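PDB 3R6D: NAD-dependent epimerase/dehydratase from Veillonella parvula DSM 2008, which probably binds a nicotinamide dinucleotide through its Rossmann-type domain and may act as an epimerase or dehydratase. Local coordinates for residues Arg101-Phe115 and Leu142-Thr155. Residues are numbered along the deposited sequence; the frame is centred on the assembly and turned at random.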
loop_
_atom_site.group_PDB
_atom_site.type_symbol
_atom_site.label_atom_id
_atom_site.label_comp_id
_atom_site.label_asym_id
_atom_site.label_seq_id
_atom_site.Cartn_x
_atom_site.Cartn_y
_atom_site.Cartn_z
ATOM N N ARG A 101 0.109 2.540 -15.801
ATOM C CA ARG A 101 -1.284 2.154 -15.543
ATOM C C ARG A 101 -1.512 1.491 -14.185
ATOM O O ARG A 101 -2.545 1.745 -13.528
ATOM C CB ARG A 101 -1.778 1.210 -16.648
ATOM C CG ARG A 101 -1.503 1.729 -18.046
ATOM C CD ARG A 101 -2.302 2.981 -18.320
ATOM N NE ARG A 101 -3.727 2.677 -18.278
ATOM C CZ ARG A 101 -4.650 3.445 -17.699
ATOM N NH1 ARG A 101 -4.326 4.584 -17.110
ATOM N NH2 ARG A 101 -5.903 3.061 -17.708
ATOM N N ARG A 102 -0.570 0.648 -13.758
ATOM C CA ARG A 102 -0.822 -0.256 -12.601
ATOM C C ARG A 102 -0.339 0.331 -11.286
ATOM O O ARG A 102 0.854 0.674 -11.158
ATOM C CB ARG A 102 -0.163 -1.605 -12.848
ATOM C CG ARG A 102 -0.554 -2.671 -11.834
ATOM C CD ARG A 102 -1.906 -3.273 -12.168
ATOM N NE ARG A 102 -2.272 -4.290 -11.161
ATOM C CZ ARG A 102 -2.939 -4.072 -10.018
ATOM N NH1 ARG A 102 -3.454 -2.872 -9.728
ATOM N NH2 ARG A 102 -3.084 -5.077 -9.166
ATOM N N VAL A 103 -1.261 0.483 -10.330
ATOM C CA VAL A 103 -0.895 1.067 -9.030
ATOM C C VAL A 103 -1.559 0.262 -7.917
ATOM O O VAL A 103 -2.744 -0.066 -8.004
ATOM C CB VAL A 103 -1.178 2.610 -9.007
ATOM C CG1 VAL A 103 -2.637 2.936 -9.218
ATOM C CG2 VAL A 103 -0.617 3.241 -7.750
ATOM N N ILE A 104 -0.789 -0.073 -6.874
ATOM C CA ILE A 104 -1.317 -0.702 -5.671
ATOM C C ILE A 104 -1.050 0.267 -4.528
ATOM O O ILE A 104 0.095 0.679 -4.336
ATOM C CB ILE A 104 -0.619 -2.063 -5.408
ATOM C CG1 ILE A 104 -0.908 -3.042 -6.545
ATOM C CG2 ILE A 104 -1.072 -2.635 -4.060
ATOM C CD1 ILE A 104 0.022 -4.242 -6.587
ATOM N N GLY A 105 -2.083 0.633 -3.773
ATOM C CA GLY A 105 -1.937 1.625 -2.719
ATOM C C GLY A 105 -2.551 1.155 -1.414
ATOM O O GLY A 105 -3.534 0.406 -1.420
ATOM N N VAL A 106 -1.999 1.621 -0.297
ATOM C CA VAL A 106 -2.461 1.302 1.024
ATOM C C VAL A 106 -3.328 2.400 1.604
ATOM O O VAL A 106 -2.881 3.544 1.708
ATOM C CB VAL A 106 -1.250 1.036 1.924
ATOM C CG1 VAL A 106 -1.647 1.066 3.365
ATOM C CG2 VAL A 106 -0.626 -0.324 1.540
ATOM N N SER A 107 -4.535 2.028 2.029
ATOM C CA SER A 107 -5.461 2.930 2.691
ATOM C C SER A 107 -5.962 2.284 3.960
ATOM O O SER A 107 -5.466 1.241 4.386
ATOM C CB SER A 107 -6.576 3.255 1.695
ATOM O OG SER A 107 -7.471 4.212 2.186
HETATM N N MSE A 108 -6.899 2.934 4.622
HETATM C CA MSE A 108 -7.409 2.438 5.901
HETATM C C MSE A 108 -8.781 1.797 5.702
HETATM O O MSE A 108 -9.646 2.297 4.957
HETATM C CB MSE A 108 -7.473 3.554 6.954
HETATM C CG MSE A 108 -8.322 4.722 6.570
HETATM SE SE MSE A 108 -8.506 6.022 8.044
HETATM C CE MSE A 108 -9.702 4.973 9.152
ATOM N N ALA A 109 -9.000 0.707 6.418
ATOM C CA ALA A 109 -10.340 0.162 6.570
ATOM C C ALA A 109 -11.198 1.101 7.444
ATOM O O ALA A 109 -10.677 1.789 8.330
ATOM C CB ALA A 109 -10.260 -1.208 7.211
ATOM N N GLY A 110 -12.497 1.101 7.176
ATOM C CA GLY A 110 -13.476 1.826 7.966
ATOM C C GLY A 110 -14.117 3.003 7.280
ATOM O O GLY A 110 -15.085 3.557 7.828
ATOM N N LEU A 111 -13.624 3.374 6.090
ATOM C CA LEU A 111 -14.158 4.528 5.305
ATOM C C LEU A 111 -15.273 4.168 4.283
ATOM O O LEU A 111 -15.770 5.045 3.558
ATOM C CB LEU A 111 -13.028 5.247 4.588
ATOM C CG LEU A 111 -11.822 5.700 5.379
ATOM C CD1 LEU A 111 -10.872 6.405 4.413
ATOM C CD2 LEU A 111 -12.268 6.590 6.567
ATOM N N SER A 112 -15.644 2.898 4.194
ATOM C CA SER A 112 -16.726 2.429 3.301
ATOM C C SER A 112 -17.834 1.794 4.132
ATOM O O SER A 112 -18.583 0.906 3.630
ATOM C CB SER A 112 -16.172 1.382 2.324
ATOM O OG SER A 112 -15.145 1.942 1.506
ATOM N N GLY A 113 -18.013 2.262 5.376
ATOM C CA GLY A 113 -19.055 1.698 6.262
ATOM C C GLY A 113 -18.896 0.225 6.575
ATOM O O GLY A 113 -19.881 -0.464 6.906
ATOM N N GLU A 114 -17.670 -0.298 6.515
ATOM C CA GLU A 114 -17.522 -1.736 6.545
ATOM C C GLU A 114 -17.262 -2.309 7.942
ATOM O O GLU A 114 -17.391 -3.521 8.124
ATOM C CB GLU A 114 -16.460 -2.217 5.512
ATOM C CG GLU A 114 -15.002 -1.905 5.818
ATOM C CD GLU A 114 -14.518 -0.570 5.332
ATOM O OE1 GLU A 114 -15.192 0.464 5.549
ATOM O OE2 GLU A 114 -13.394 -0.527 4.778
ATOM N N PHE A 115 -16.853 -1.495 8.915
ATOM C CA PHE A 115 -16.568 -2.011 10.256
ATOM C C PHE A 115 -17.866 -2.121 11.059
ATOM O O PHE A 115 -18.761 -1.289 10.907
ATOM C CB PHE A 115 -15.642 -1.036 11.026
ATOM C CG PHE A 115 -14.148 -1.207 10.795
ATOM C CD1 PHE A 115 -13.563 -2.421 10.473
ATOM C CD2 PHE A 115 -13.319 -0.128 11.044
ATOM C CE1 PHE A 115 -12.151 -2.537 10.346
ATOM C CE2 PHE A 115 -11.941 -0.258 10.918
ATOM C CZ PHE A 115 -11.351 -1.465 10.600
ATOM N N LEU A 142 -7.827 8.560 -6.149
ATOM C CA LEU A 142 -7.383 7.362 -6.866
ATOM C C LEU A 142 -8.547 6.650 -7.575
ATOM O O LEU A 142 -8.437 6.249 -8.739
ATOM C CB LEU A 142 -6.602 6.421 -5.945
ATOM C CG LEU A 142 -5.997 5.202 -6.616
ATOM C CD1 LEU A 142 -5.085 5.568 -7.806
ATOM C CD2 LEU A 142 -5.229 4.393 -5.563
ATOM N N ARG A 143 -9.686 6.537 -6.895
ATOM C CA ARG A 143 -10.866 5.907 -7.552
ATOM C C ARG A 143 -11.402 6.667 -8.774
ATOM O O ARG A 143 -11.977 6.072 -9.686
ATOM C CB ARG A 143 -11.999 5.688 -6.582
ATOM C CG ARG A 143 -11.636 4.777 -5.465
ATOM C CD ARG A 143 -12.884 4.464 -4.551
ATOM N NE ARG A 143 -13.646 5.665 -4.103
ATOM C CZ ARG A 143 -14.633 5.655 -3.184
ATOM N NH1 ARG A 143 -14.974 4.532 -2.547
ATOM N NH2 ARG A 143 -15.279 6.782 -2.883
ATOM N N GLU A 144 -11.263 7.982 -8.753
ATOM C CA GLU A 144 -11.648 8.851 -9.887
ATOM C C GLU A 144 -10.695 8.812 -11.067
ATOM O O GLU A 144 -11.013 9.290 -12.162
ATOM C CB GLU A 144 -11.795 10.312 -9.416
ATOM C CG GLU A 144 -12.891 10.512 -8.390
ATOM C CD GLU A 144 -12.728 11.814 -7.599
ATOM O OE1 GLU A 144 -11.788 12.628 -7.865
ATOM O OE2 GLU A 144 -13.562 12.004 -6.683
ATOM N N SER A 145 -9.488 8.300 -10.822
ATOM C CA SER A 145 -8.530 8.191 -11.844
ATOM C C SER A 145 -8.925 7.127 -12.806
ATOM O O SER A 145 -9.830 6.304 -12.537
ATOM C CB SER A 145 -7.175 7.900 -11.224
ATOM O OG SER A 145 -6.966 6.495 -11.028
ATOM N N ASN A 146 -8.206 7.094 -13.911
ATOM C CA ASN A 146 -8.368 6.078 -14.878
ATOM C C ASN A 146 -7.370 4.920 -14.721
ATOM O O ASN A 146 -7.249 4.048 -15.581
ATOM C CB ASN A 146 -8.188 6.805 -16.233
ATOM C CG ASN A 146 -6.845 7.657 -16.298
ATOM O OD1 ASN A 146 -5.824 7.228 -15.741
ATOM N ND2 ASN A 146 -6.866 8.861 -16.932
ATOM N N LEU A 147 -6.616 4.938 -13.598
ATOM C CA LEU A 147 -5.527 3.992 -13.400
ATOM C C LEU A 147 -6.082 2.614 -13.083
ATOM O O LEU A 147 -7.203 2.473 -12.528
ATOM C CB LEU A 147 -4.590 4.439 -12.259
ATOM C CG LEU A 147 -3.905 5.776 -12.511
ATOM C CD1 LEU A 147 -3.181 6.266 -11.278
ATOM C CD2 LEU A 147 -2.915 5.686 -13.688
ATOM N N ASN A 148 -5.302 1.577 -13.379
ATOM C CA ASN A 148 -5.650 0.248 -12.966
ATOM C C ASN A 148 -5.180 0.060 -11.516
ATOM O O ASN A 148 -4.081 -0.462 -11.252
ATOM C CB ASN A 148 -5.051 -0.810 -13.875
ATOM C CG ASN A 148 -5.428 -2.197 -13.428
ATOM O OD1 ASN A 148 -6.315 -2.345 -12.573
ATOM N ND2 ASN A 148 -4.719 -3.212 -13.902
ATOM N N TYR A 149 -6.008 0.538 -10.575
ATOM C CA TYR A 149 -5.657 0.576 -9.166
ATOM C C TYR A 149 -6.124 -0.652 -8.424
ATOM O O TYR A 149 -7.177 -1.245 -8.740
ATOM C CB TYR A 149 -6.204 1.855 -8.494
ATOM C CG TYR A 149 -7.710 1.897 -8.380
ATOM C CD1 TYR A 149 -8.349 1.259 -7.320
ATOM C CD2 TYR A 149 -8.498 2.597 -9.306
ATOM C CE1 TYR A 149 -9.725 1.265 -7.181
ATOM C CE2 TYR A 149 -9.888 2.629 -9.182
ATOM C CZ TYR A 149 -10.484 1.958 -8.104
ATOM O OH TYR A 149 -11.863 1.960 -7.916
ATOM N N THR A 150 -5.368 -0.981 -7.373
ATOM C CA THR A 150 -5.908 -1.812 -6.295
ATOM C C THR A 150 -5.667 -1.051 -5.000
ATOM O O THR A 150 -4.500 -0.739 -4.678
ATOM C CB THR A 150 -5.181 -3.181 -6.174
ATOM O OG1 THR A 150 -5.018 -3.786 -7.470
ATOM C CG2 THR A 150 -5.946 -4.090 -5.230
ATOM N N ILE A 151 -6.740 -0.733 -4.282
ATOM C CA ILE A 151 -6.614 -0.146 -2.956
ATOM C C ILE A 151 -6.671 -1.279 -1.961
ATOM O O ILE A 151 -7.548 -2.150 -2.057
ATOM C CB ILE A 151 -7.715 0.899 -2.719
ATOM C CG1 ILE A 151 -7.504 2.113 -3.665
ATOM C CG2 ILE A 151 -7.759 1.294 -1.236
ATOM C CD1 ILE A 151 -8.714 3.016 -3.736
ATOM N N LEU A 152 -5.739 -1.301 -0.996
ATOM C CA LEU A 152 -5.767 -2.271 0.103
ATOM C C LEU A 152 -6.227 -1.553 1.345
ATOM O O LEU A 152 -5.545 -0.657 1.847
ATOM C CB LEU A 152 -4.361 -2.909 0.290
ATOM C CG LEU A 152 -3.847 -3.628 -0.981
ATOM C CD1 LEU A 152 -2.439 -4.127 -0.671
ATOM C CD2 LEU A 152 -4.766 -4.736 -1.392
ATOM N N ARG A 153 -7.430 -1.887 1.816
ATOM C CA ARG A 153 -7.986 -1.296 3.027
ATOM C C ARG A 153 -7.501 -2.070 4.244
ATOM O O ARG A 153 -7.962 -3.184 4.484
ATOM C CB ARG A 153 -9.517 -1.281 2.984
ATOM C CG ARG A 153 -10.092 -0.349 1.928
ATOM C CD ARG A 153 -11.590 -0.493 1.794
ATOM N NE ARG A 153 -11.965 -1.688 1.053
ATOM C CZ ARG A 153 -12.712 -2.691 1.522
ATOM N NH1 ARG A 153 -13.047 -2.757 2.822
ATOM N NH2 ARG A 153 -13.089 -3.672 0.696
ATOM N N LEU A 154 -6.532 -1.506 4.971
ATOM C CA LEU A 154 -5.912 -2.244 6.078
ATOM C C LEU A 154 -6.591 -1.926 7.371
ATOM O O LEU A 154 -6.858 -0.758 7.668
ATOM C CB LEU A 154 -4.425 -1.915 6.191
ATOM C CG LEU A 154 -3.604 -2.072 4.894
ATOM C CD1 LEU A 154 -2.129 -1.907 5.197
ATOM C CD2 LEU A 154 -3.859 -3.442 4.230
ATOM N N THR A 155 -6.833 -2.975 8.174
ATOM C CA THR A 155 -7.239 -2.806 9.561
ATOM C C THR A 155 -5.978 -2.496 10.416
ATOM O O THR A 155 -4.939 -2.168 9.851
ATOM C CB THR A 155 -8.086 -3.980 10.001
ATOM O OG1 THR A 155 -8.598 -3.704 11.318
ATOM C CG2 THR A 155 -7.323 -5.314 9.982
HETATM O O HOH W 1 -8.387 0.902 10.083
#
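Arg101, Arg153 and Asn148 bury the most surface where strand 102-108 pairs in parallel with strand 148-154, neighbours in the central sheet of a Rossmann-type fold. Helices 117-125 and 129-144 lie between the two strands in sequence, a beta-alpha-beta connection. Backbone bonds alternate from Asn148 N to Arg101 O through to Ala109 N to Leu154 O, fixing the register Arg102-Asn148 to Met108-Leu154.

At the start of the pair, Arg101 is modelled in two conformers; in one of them it folds back through bends at chi2 and chi3 until NH2 donates to Asn146 O at 2.7 Å and NH1 makes a weak bond to Asn146 OD1, so this grip is tentative. Asn148 works mainly through its backbone: its O accepts from Val103 N and, on the opposite face of the carbonyl plane, from Arg102 NH1 at 2.9 Å. Its side chain crosses that of Arg102 at a slant, with ND2 3.3 Å from Arg102 CD. Arg102 also meets Thr150 end-on, NH1 and NH2 each 2.9 Å from OG1, which lies in the guanidinium plane; Thr150 OG1 is bonded to Phe201 O as well, and Arg102 NE forms a salt bridge with Glu198. A leucine in place of Arg102 would probably strip Thr150 OG1 of both guanidinium donors, leave Asn148 O with Val103 N as its donor from strand 102-108, and deprive Glu198 of its cationic mate.

At the far end, Arg153, extended to chi2 (173°) and bent at chi3, brings NH1 to Glu114 OE2 in a 3.0 Å salt bridge, while its NH2 bonds to Ser205 O on neighbouring strand 204-209. The charge pair ties the loop after strand 102-108 to strand 148-154. Gly110 N donates to the same Glu114 OE2 at 3.0 Å, from the face of the carboxylate opposite Arg153 NH1.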